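Local coordinates for protein short chain dehydrogenase/reductase (PDB 4IUY) that probably catalyses NAD(P)(H)-dependent oxidation or reduction of an as yet unspecified substrate, as a Rossmann-fold short-chain dehydrogenase/reductase, at residues Y124-L137 with G174-L188. Residues are numbered along the deposited sequence; the frame is centred on the assembly and turned at random.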
ATOM      1  N   TYR D 124     -23.158   1.262  15.538  1.00 50.72           N
ATOM      2  CA  TYR D 124     -22.135   1.900  16.360  1.00 53.48           C
ATOM      3  C   TYR D 124     -22.533   3.345  16.714  1.00 55.44           C
ATOM      4  O   TYR D 124     -22.904   4.124  15.831  1.00 52.56           O
ATOM      5  CB  TYR D 124     -20.797   1.907  15.619  1.00 47.66           C
ATOM      6  CG  TYR D 124     -19.958   0.679  15.785  1.00 64.64           C
ATOM      7  CD1 TYR D 124     -19.344   0.402  17.011  1.00 46.35           C
ATOM      8  CD2 TYR D 124     -19.749  -0.197  14.715  1.00 45.87           C
ATOM      9  CE1 TYR D 124     -18.556  -0.716  17.178  1.00 48.10           C
ATOM     10  CE2 TYR D 124     -18.960  -1.325  14.868  1.00 45.02           C
ATOM     11  CZ  TYR D 124     -18.363  -1.578  16.108  1.00 49.72           C
ATOM     12  OH  TYR D 124     -17.579  -2.689  16.301  1.00 46.84           O
ATOM     13  N   ASN D 125     -22.440   3.711  17.992  1.00 56.53           N
ATOM     14  CA  ASN D 125     -22.740   5.088  18.393  1.00 59.95           C
ATOM     15  C   ASN D 125     -21.512   5.922  18.794  1.00 58.57           C
ATOM     16  O   ASN D 125     -20.370   5.420  18.812  1.00 51.86           O
ATOM     17  CB  ASN D 125     -23.802   5.139  19.494  1.00 54.54           C
ATOM     18  CG  ASN D 125     -23.384   4.402  20.758  1.00 56.82           C
ATOM     19  OD1 ASN D 125     -22.272   4.567  21.262  1.00 54.39           O
ATOM     20  ND2 ASN D 125     -24.286   3.573  21.275  1.00 61.62           N
ATOM     21  N   ASP D 126     -21.773   7.190  19.121  1.00 52.30           N
ATOM     22  CA  ASP D 126     -20.733   8.148  19.477  1.00 51.66           C
ATOM     23  C   ASP D 126     -19.925   7.648  20.681  1.00 51.19           C
ATOM     24  O   ASP D 126     -18.708   7.850  20.753  1.00 57.54           O
ATOM     25  CB  ASP D 126     -21.324   9.538  19.791  1.00 58.05           C
ATOM     26  CG  ASP D 126     -21.871  10.270  18.554  1.00 60.06           C
ATOM     27  OD1 ASP D 126     -21.458   9.979  17.417  1.00 55.26           O
ATOM     28  OD2 ASP D 126     -22.700  11.190  18.731  1.00 72.60           O
ATOM     29  N   GLU D 127     -20.599   6.983  21.617  1.00 52.35           N
ATOM     30  CA  GLU D 127     -19.934   6.469  22.813  1.00 53.60           C
ATOM     31  C   GLU D 127     -19.005   5.308  22.448  1.00 55.50           C
ATOM     32  O   GLU D 127     -17.854   5.251  22.916  1.00 49.21           O
ATOM     33  CB  GLU D 127     -20.949   6.061  23.888  1.00 56.87           C
ATOM     34  CG  GLU D 127     -21.791   7.231  24.439  1.00 74.93           C
ATOM     35  CD  GLU D 127     -22.826   7.767  23.421  1.00 87.91           C
ATOM     36  OE1 GLU D 127     -23.608   6.957  22.864  1.00 87.15           O
ATOM     37  OE2 GLU D 127     -22.833   8.994  23.152  1.00 88.59           O
ATOM     38  N   ASP D 128     -19.499   4.408  21.594  1.00 54.58           N
ATOM     39  CA  ASP D 128     -18.687   3.316  21.064  1.00 48.27           C
ATOM     40  C   ASP D 128     -17.485   3.881  20.331  1.00 52.79           C
ATOM     41  O   ASP D 128     -16.357   3.423  20.527  1.00 53.10           O
ATOM     42  CB  ASP D 128     -19.467   2.463  20.081  1.00 48.40           C
ATOM     43  CG  ASP D 128     -20.649   1.771  20.690  1.00 53.85           C
ATOM     44  OD1 ASP D 128     -20.560   1.351  21.868  1.00 59.66           O
ATOM     45  OD2 ASP D 128     -21.668   1.625  19.962  1.00 58.30           O
ATOM     46  N   TRP D 129     -17.728   4.870  19.468  1.00 48.80           N
ATOM     47  CA  TRP D 129     -16.644   5.463  18.694  1.00 45.31           C
ATOM     48  C   TRP D 129     -15.559   6.050  19.582  1.00 49.01           C
ATOM     49  O   TRP D 129     -14.379   5.743  19.398  1.00 43.63           O
ATOM     50  CB  TRP D 129     -17.180   6.525  17.746  1.00 46.06           C
ATOM     51  CG  TRP D 129     -16.112   7.254  16.980  1.00 44.69           C
ATOM     52  CD1 TRP D 129     -15.410   8.354  17.387  1.00 44.81           C
ATOM     53  CD2 TRP D 129     -15.618   6.921  15.681  1.00 49.31           C
ATOM     54  NE1 TRP D 129     -14.520   8.739  16.411  1.00 48.51           N
ATOM     55  CE2 TRP D 129     -14.623   7.872  15.355  1.00 46.12           C
ATOM     56  CE3 TRP D 129     -15.929   5.921  14.754  1.00 46.93           C
ATOM     57  CZ2 TRP D 129     -13.941   7.847  14.154  1.00 44.88           C
ATOM     58  CZ3 TRP D 129     -15.250   5.902  13.555  1.00 50.55           C
ATOM     59  CH2 TRP D 129     -14.260   6.852  13.269  1.00 43.92           C
ATOM     60  N   ASP D 130     -15.953   6.918  20.515  1.00 46.32           N
ATOM     61  CA  ASP D 130     -14.995   7.537  21.436  1.00 48.64           C
ATOM     62  C   ASP D 130     -14.202   6.492  22.207  1.00 47.36           C
ATOM     63  O   ASP D 130     -12.993   6.601  22.309  1.00 53.09           O
ATOM     64  CB  ASP D 130     -15.664   8.517  22.400  1.00 48.18           C
ATOM     65  CG  ASP D 130     -16.221   9.758  21.690  1.00 57.63           C
ATOM     66  OD1 ASP D 130     -15.839  10.038  20.519  1.00 53.65           O
ATOM     67  OD2 ASP D 130     -17.043  10.469  22.311  1.00 60.27           O
ATOM     68  N   LYS D 131     -14.869   5.465  22.726  1.00 46.20           N
ATOM     69  CA  LYS D 131     -14.151   4.430  23.462  1.00 45.43           C
ATOM     70  C   LYS D 131     -13.080   3.743  22.622  1.00 47.23           C
ATOM     71  O   LYS D 131     -11.932   3.643  23.027  1.00 53.82           O
ATOM     72  CB  LYS D 131     -15.113   3.375  24.008  1.00 49.64           C
ATOM     73  CG  LYS D 131     -14.403   2.283  24.791  1.00 59.68           C
ATOM     74  CD  LYS D 131     -15.360   1.405  25.556  1.00 73.18           C
ATOM     75  CE  LYS D 131     -16.311   0.684  24.607  1.00 89.64           C
ATOM     76  NZ  LYS D 131     -15.659  -0.423  23.820  1.00 96.50           N
ATOM     77  N   ILE D 132     -13.466   3.274  21.441  1.00 46.83           N
ATOM     78  CA  ILE D 132     -12.590   2.490  20.576  1.00 45.21           C
ATOM     79  C   ILE D 132     -11.454   3.328  19.975  1.00 45.67           C
ATOM     80  O   ILE D 132     -10.298   2.918  19.987  1.00 44.98           O
ATOM     81  CB  ILE D 132     -13.410   1.797  19.487  1.00 46.27           C
ATOM     82  CG1 ILE D 132     -14.278   0.731  20.129  1.00 45.16           C
ATOM     83  CG2 ILE D 132     -12.507   1.203  18.384  1.00 40.14           C
ATOM     84  CD1 ILE D 132     -15.394   0.269  19.248  1.00 43.07           C
ATOM     85  N   VAL D 133     -11.790   4.501  19.455  1.00 41.00           N
ATOM     86  CA  VAL D 133     -10.800   5.341  18.805  1.00 44.54           C
ATOM     87  C   VAL D 133      -9.851   6.023  19.803  1.00 51.40           C
ATOM     88  O   VAL D 133      -8.628   6.065  19.558  1.00 46.56           O
ATOM     89  CB  VAL D 133     -11.468   6.356  17.840  1.00 55.12           C
ATOM     90  CG1 VAL D 133     -10.418   7.221  17.189  1.00 40.20           C
ATOM     91  CG2 VAL D 133     -12.263   5.608  16.749  1.00 40.53           C
ATOM     92  N   ASP D 134     -10.384   6.502  20.939  1.00 41.71           N
ATOM     93  CA  ASP D 134      -9.526   7.122  21.964  1.00 42.95           C
ATOM     94  C   ASP D 134      -8.553   6.142  22.573  1.00 42.90           C
ATOM     95  O   ASP D 134      -7.386   6.475  22.769  1.00 41.80           O
ATOM     96  CB  ASP D 134     -10.334   7.787  23.080  1.00 48.49           C
ATOM     97  CG  ASP D 134     -11.089   8.992  22.590  1.00 59.20           C
ATOM     98  OD1 ASP D 134     -10.890   9.365  21.412  1.00 65.55           O
ATOM     99  OD2 ASP D 134     -11.867   9.560  23.374  1.00 63.51           O
ATOM    100  N   THR D 135      -9.036   4.938  22.862  1.00 41.24           N
ATOM    101  CA  THR D 135      -8.202   3.872  23.386  1.00 40.62           C
ATOM    102  C   THR D 135      -7.191   3.349  22.351  1.00 50.06           C
ATOM    103  O   THR D 135      -6.025   3.135  22.678  1.00 44.37           O
ATOM    104  CB  THR D 135      -9.051   2.686  23.870  1.00 47.43           C
ATOM    105  OG1 THR D 135      -9.808   3.075  25.023  1.00 59.58           O
ATOM    106  CG2 THR D 135      -8.154   1.485  24.227  1.00 53.90           C
ATOM    107  N   ASN D 136      -7.629   3.159  21.106  1.00 42.88           N
ATOM    108  CA  ASN D 136      -6.763   2.531  20.105  1.00 45.29           C
ATOM    109  C   ASN D 136      -5.793   3.462  19.422  1.00 41.72           C
ATOM    110  O   ASN D 136      -4.739   3.017  18.949  1.00 41.34           O
ATOM    111  CB  ASN D 136      -7.582   1.791  19.036  1.00 48.22           C
ATOM    112  CG  ASN D 136      -8.317   0.574  19.581  1.00 54.35           C
ATOM    113  OD1 ASN D 136      -7.920   0.001  20.576  1.00 69.96           O
ATOM    114  ND2 ASN D 136      -9.394   0.183  18.926  1.00 57.56           N
ATOM    115  N   LEU D 137      -6.122   4.752  19.393  1.00 41.37           N
ATOM    116  CA  LEU D 137      -5.339   5.715  18.609  1.00 40.27           C
ATOM    117  C   LEU D 137      -4.908   6.932  19.446  1.00 46.80           C
ATOM    118  O   LEU D 137      -3.729   7.283  19.497  1.00 39.41           O
ATOM    119  CB  LEU D 137      -6.113   6.168  17.377  1.00 37.50           C
ATOM    120  CG  LEU D 137      -5.504   7.281  16.519  1.00 46.23           C
ATOM    121  CD1 LEU D 137      -4.108   6.908  15.962  1.00 36.72           C
ATOM    122  CD2 LEU D 137      -6.446   7.646  15.388  1.00 41.98           C
ATOM    123  N   GLY D 174     -18.278  -5.589  11.012  1.00 56.55           N
ATOM    124  CA  GLY D 174     -18.705  -5.337  12.375  1.00 44.77           C
ATOM    125  C   GLY D 174     -17.639  -4.672  13.236  1.00 43.56           C
ATOM    126  O   GLY D 174     -17.759  -4.649  14.452  1.00 44.02           O
ATOM    127  N   VAL D 175     -16.577  -4.158  12.613  1.00 42.14           N
ATOM    128  CA  VAL D 175     -15.442  -3.610  13.372  1.00 44.39           C
ATOM    129  C   VAL D 175     -14.940  -2.283  12.797  1.00 44.27           C
ATOM    130  O   VAL D 175     -13.746  -1.972  12.863  1.00 49.46           O
ATOM    131  CB  VAL D 175     -14.290  -4.634  13.435  1.00 51.08           C
ATOM    132  CG1 VAL D 175     -14.682  -5.816  14.315  1.00 41.09           C
ATOM    133  CG2 VAL D 175     -13.924  -5.129  12.008  1.00 40.82           C
ATOM    134  N   SER D 176     -15.854  -1.499  12.239  0.85 41.58           N
ATOM    135  CA  SER D 176     -15.466  -0.252  11.571  0.85 43.51           C
ATOM    136  C   SER D 176     -14.633   0.751  12.415  0.85 39.84           C
ATOM    137  O   SER D 176     -13.614   1.256  11.935  0.85 40.26           O
ATOM    138  CB  SER D 176     -16.676   0.407  10.879  0.85 43.44           C
ATOM    139  OG  SER D 176     -17.859   0.243  11.637  0.85 47.96           O
ATOM    140  N   PRO D 177     -15.048   1.040  13.664  1.00 43.30           N
ATOM    141  CA  PRO D 177     -14.211   1.999  14.410  1.00 43.51           C
ATOM    142  C   PRO D 177     -12.810   1.452  14.700  1.00 41.50           C
ATOM    143  O   PRO D 177     -11.835   2.204  14.619  1.00 40.61           O
ATOM    144  CB  PRO D 177     -14.989   2.214  15.727  1.00 44.30           C
ATOM    145  CG  PRO D 177     -16.415   1.797  15.406  1.00 48.07           C
ATOM    146  CD  PRO D 177     -16.250   0.656  14.434  1.00 48.84           C
ATOM    147  N   TYR D 178     -12.716   0.153  14.968  1.00 39.37           N
ATOM    148  CA  TYR D 178     -11.428  -0.502  15.202  1.00 37.90           C
ATOM    149  C   TYR D 178     -10.519  -0.387  13.958  1.00 38.01           C
ATOM    150  O   TYR D 178      -9.350  -0.025  14.081  1.00 42.98           O
ATOM    151  CB  TYR D 178     -11.672  -1.957  15.578  1.00 38.20           C
ATOM    152  CG  TYR D 178     -10.457  -2.768  15.936  1.00 49.96           C
ATOM    153  CD1 TYR D 178     -10.023  -2.851  17.261  1.00 40.26           C
ATOM    154  CD2 TYR D 178      -9.767  -3.506  14.962  1.00 43.93           C
ATOM    155  CE1 TYR D 178      -8.944  -3.611  17.604  1.00 37.07           C
ATOM    156  CE2 TYR D 178      -8.680  -4.273  15.303  1.00 37.77           C
ATOM    157  CZ  TYR D 178      -8.281  -4.329  16.637  1.00 39.42           C
ATOM    158  OH  TYR D 178      -7.204  -5.095  17.011  1.00 43.50           O
ATOM    159  N   CYS D 179     -11.055  -0.713  12.781  1.00 37.01           N
ATOM    160  CA  CYS D 179     -10.310  -0.573  11.515  1.00 39.90           C
ATOM    161  C   CYS D 179      -9.842   0.856  11.283  1.00 38.22           C
ATOM    162  O   CYS D 179      -8.698   1.075  10.891  1.00 39.99           O
ATOM    163  CB  CYS D 179     -11.152  -1.024  10.310  1.00 38.60           C
ATOM    164  SG  CYS D 179     -11.368  -2.831  10.260  1.00 42.83           S
ATOM    165  N   ALA D 180     -10.728   1.826  11.504  1.00 36.79           N
ATOM    166  CA  ALA D 180     -10.336   3.221  11.300  1.00 50.82           C
ATOM    167  C   ALA D 180      -9.176   3.607  12.245  1.00 52.07           C
ATOM    168  O   ALA D 180      -8.203   4.247  11.827  1.00 40.93           O
ATOM    169  CB  ALA D 180     -11.532   4.154  11.474  1.00 37.86           C
ATOM    170  N   SER D 181      -9.287   3.207  13.514  1.00 48.11           N
ATOM    171  CA  SER D 181      -8.308   3.589  14.519  1.00 40.38           C
ATOM    172  C   SER D 181      -6.955   2.929  14.252  1.00 44.85           C
ATOM    173  O   SER D 181      -5.903   3.580  14.366  1.00 44.24           O
ATOM    174  CB  SER D 181      -8.841   3.285  15.932  1.00 41.63           C
ATOM    175  OG  SER D 181      -8.976   1.888  16.153  1.00 49.34           O
ATOM    176  N   LYS D 182      -6.981   1.654  13.867  1.00 35.17           N
ATOM    177  CA  LYS D 182      -5.744   0.932  13.557  1.00 36.01           C
ATOM    178  C   LYS D 182      -5.005   1.484  12.321  1.00 39.50           C
ATOM    179  O   LYS D 182      -3.778   1.613  12.339  1.00 39.79           O
ATOM    180  CB  LYS D 182      -6.015  -0.564  13.375  1.00 34.35           C
ATOM    181  CG  LYS D 182      -6.409  -1.277  14.666  1.00 34.75           C
ATOM    182  CD  LYS D 182      -5.422  -1.070  15.793  1.00 34.62           C
ATOM    183  CE  LYS D 182      -5.749  -1.961  16.985  1.00 35.07           C
ATOM    184  NZ  LYS D 182      -4.651  -1.983  18.040  1.00 34.97           N
ATOM    185  N   ALA D 183      -5.738   1.801  11.257  1.00 34.26           N
ATOM    186  CA  ALA D 183      -5.123   2.466  10.101  1.00 42.69           C
ATOM    187  C   ALA D 183      -4.568   3.828  10.536  1.00 44.87           C
ATOM    188  O   ALA D 183      -3.518   4.264  10.057  1.00 44.47           O
ATOM    189  CB  ALA D 183      -6.125   2.663   8.973  1.00 34.42           C
ATOM    190  N   GLY D 184      -5.297   4.518  11.404  1.00 34.90           N
ATOM    191  CA  GLY D 184      -4.805   5.781  11.924  1.00 36.63           C
ATOM    192  C   GLY D 184      -3.483   5.606  12.659  1.00 36.19           C
ATOM    193  O   GLY D 184      -2.564   6.401  12.492  1.00 38.52           O
ATOM    194  N   LEU D 185      -3.415   4.589  13.516  1.00 34.79           N
ATOM    195  CA  LEU D 185      -2.221   4.325  14.295  1.00 40.43           C
ATOM    196  C   LEU D 185      -1.065   3.897  13.391  1.00 42.22           C
ATOM    197  O   LEU D 185       0.081   4.339  13.581  1.00 36.03           O
ATOM    198  CB  LEU D 185      -2.494   3.273  15.365  1.00 34.53           C
ATOM    199  CG  LEU D 185      -1.337   2.925  16.299  1.00 42.86           C
ATOM    200  CD1 LEU D 185      -0.811   4.144  17.020  1.00 35.10           C
ATOM    201  CD2 LEU D 185      -1.700   1.793  17.276  1.00 34.48           C
ATOM    202  N   ARG D 186      -1.380   3.099  12.372  1.00 35.28           N
ATOM    203  CA  ARG D 186      -0.359   2.657  11.420  1.00 36.07           C
ATOM    204  C   ARG D 186       0.315   3.845  10.741  1.00 37.82           C
ATOM    205  O   ARG D 186       1.541   3.917  10.669  1.00 36.18           O
ATOM    206  CB  ARG D 186      -0.942   1.726  10.350  1.00 37.43           C
ATOM    207  CG  ARG D 186       0.112   1.198   9.381  1.00 33.02           C
ATOM    208  CD  ARG D 186      -0.525   0.412   8.226  1.00 46.57           C
ATOM    209  NE  ARG D 186       0.483  -0.432   7.595  1.00 46.97           N
ATOM    210  CZ  ARG D 186       1.310  -0.029   6.634  1.00 46.33           C
ATOM    211  NH1 ARG D 186       1.245   1.221   6.165  1.00 42.20           N
ATOM    212  NH2 ARG D 186       2.207  -0.879   6.143  1.00 39.00           N
ATOM    213  N   HIS D 187      -0.467   4.792  10.251  1.00 34.13           N
ATOM    214  CA  HIS D 187       0.159   5.913   9.572  1.00 38.07           C
ATOM    215  C   HIS D 187       0.879   6.853  10.551  1.00 35.18           C
ATOM    216  O   HIS D 187       1.900   7.462  10.195  1.00 40.28           O
ATOM    217  CB  HIS D 187      -0.852   6.689   8.732  1.00 35.55           C
ATOM    218  CG  HIS D 187      -0.227   7.627   7.750  1.00 35.52           C
ATOM    219  ND1 HIS D 187       0.928   7.317   7.064  1.00 38.60           N
ATOM    220  CD2 HIS D 187      -0.624   8.840   7.292  1.00 37.24           C
ATOM    221  CE1 HIS D 187       1.236   8.313   6.248  1.00 40.62           C
ATOM    222  NE2 HIS D 187       0.301   9.242   6.354  1.00 37.79           N
ATOM    223  N   LEU D 188       0.346   6.957  11.769  1.00 35.31           N
ATOM    224  CA  LEU D 188       0.952   7.775  12.816  1.00 35.97           C
ATOM    225  C   LEU D 188       2.320   7.211  13.180  1.00 42.76           C
ATOM    226  O   LEU D 188       3.257   7.958  13.436  1.00 42.15           O
ATOM    227  CB  LEU D 188       0.051   7.848  14.055  1.00 36.22           C
ATOM    228  CG  LEU D 188       0.533   8.792  15.179  1.00 44.09           C
ATOM    229  CD1 LEU D 188       0.688  10.201  14.632  1.00 41.78           C
ATOM    230  CD2 LEU D 188      -0.400   8.795  16.369  1.00 37.48           C
TER
HETATM  231  O   HOH W   1     -14.792  -1.989  16.414  1.00 40.44           O
HETATM  232  O   HOH W   2      -4.033   0.372  19.454  1.00 43.46           O
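Pro177 lies over the ring of Tyr124, its CD 3.5 Å from the ring centroid in a CH-pi contact. A proline suits this first turn of helix 176-188, where no backbone N-H is needed for helix bonding. The proline CB meets Ile132 CG2 at 3.8 Å and also touches the six-membered part of the Trp129 indole. The axes of 126-137 and 176-188 come within 8.8 Å and cross at -23°, two small residues admitting the approach. Ser181 fits as a knob among Ile132, Val133, Asn136 and Leu137, while Leu137 enters the hole formed by Ser181, Gly184, Leu185 and Leu188. The bare CA of Gly184 leaves room for Leu137 CD2, while CD1 packs on the backbone, 3.4 Å from Leu185 N.

Hydrogen bonds secure the polar groups. Tyr124 OH donates to Gly174 O (2.7 Å), tying the segments ahead of their helices. Asn136, with CG anti to its carbonyl carbon (chi1 -67°), directs ND2 to Ser181 OG at 3.3 Å and also to Val115 O; its amide stands almost perpendicular to the Tyr178 ring. Ser181 OG donates to Tyr178 O, satisfying a buried hydroxyl within its own helix. A water joins Asn136 O to Lys182 NZ, 2.8 Å from the latter, and the lysine also donates to Thr164 O.

A wider pi-type turn at 134-137 accompanies that water link, as in classical short-chain dehydrogenases, where a bulge presents the asparagine carbonyl. Asn136 and the YxxxK pair Tyr178-Lys182 are consistent with the Asn-Ser-Tyr-Lys active site (its serine is not Ser181), on two helices flanking the Rossmann fold's parallel sheet.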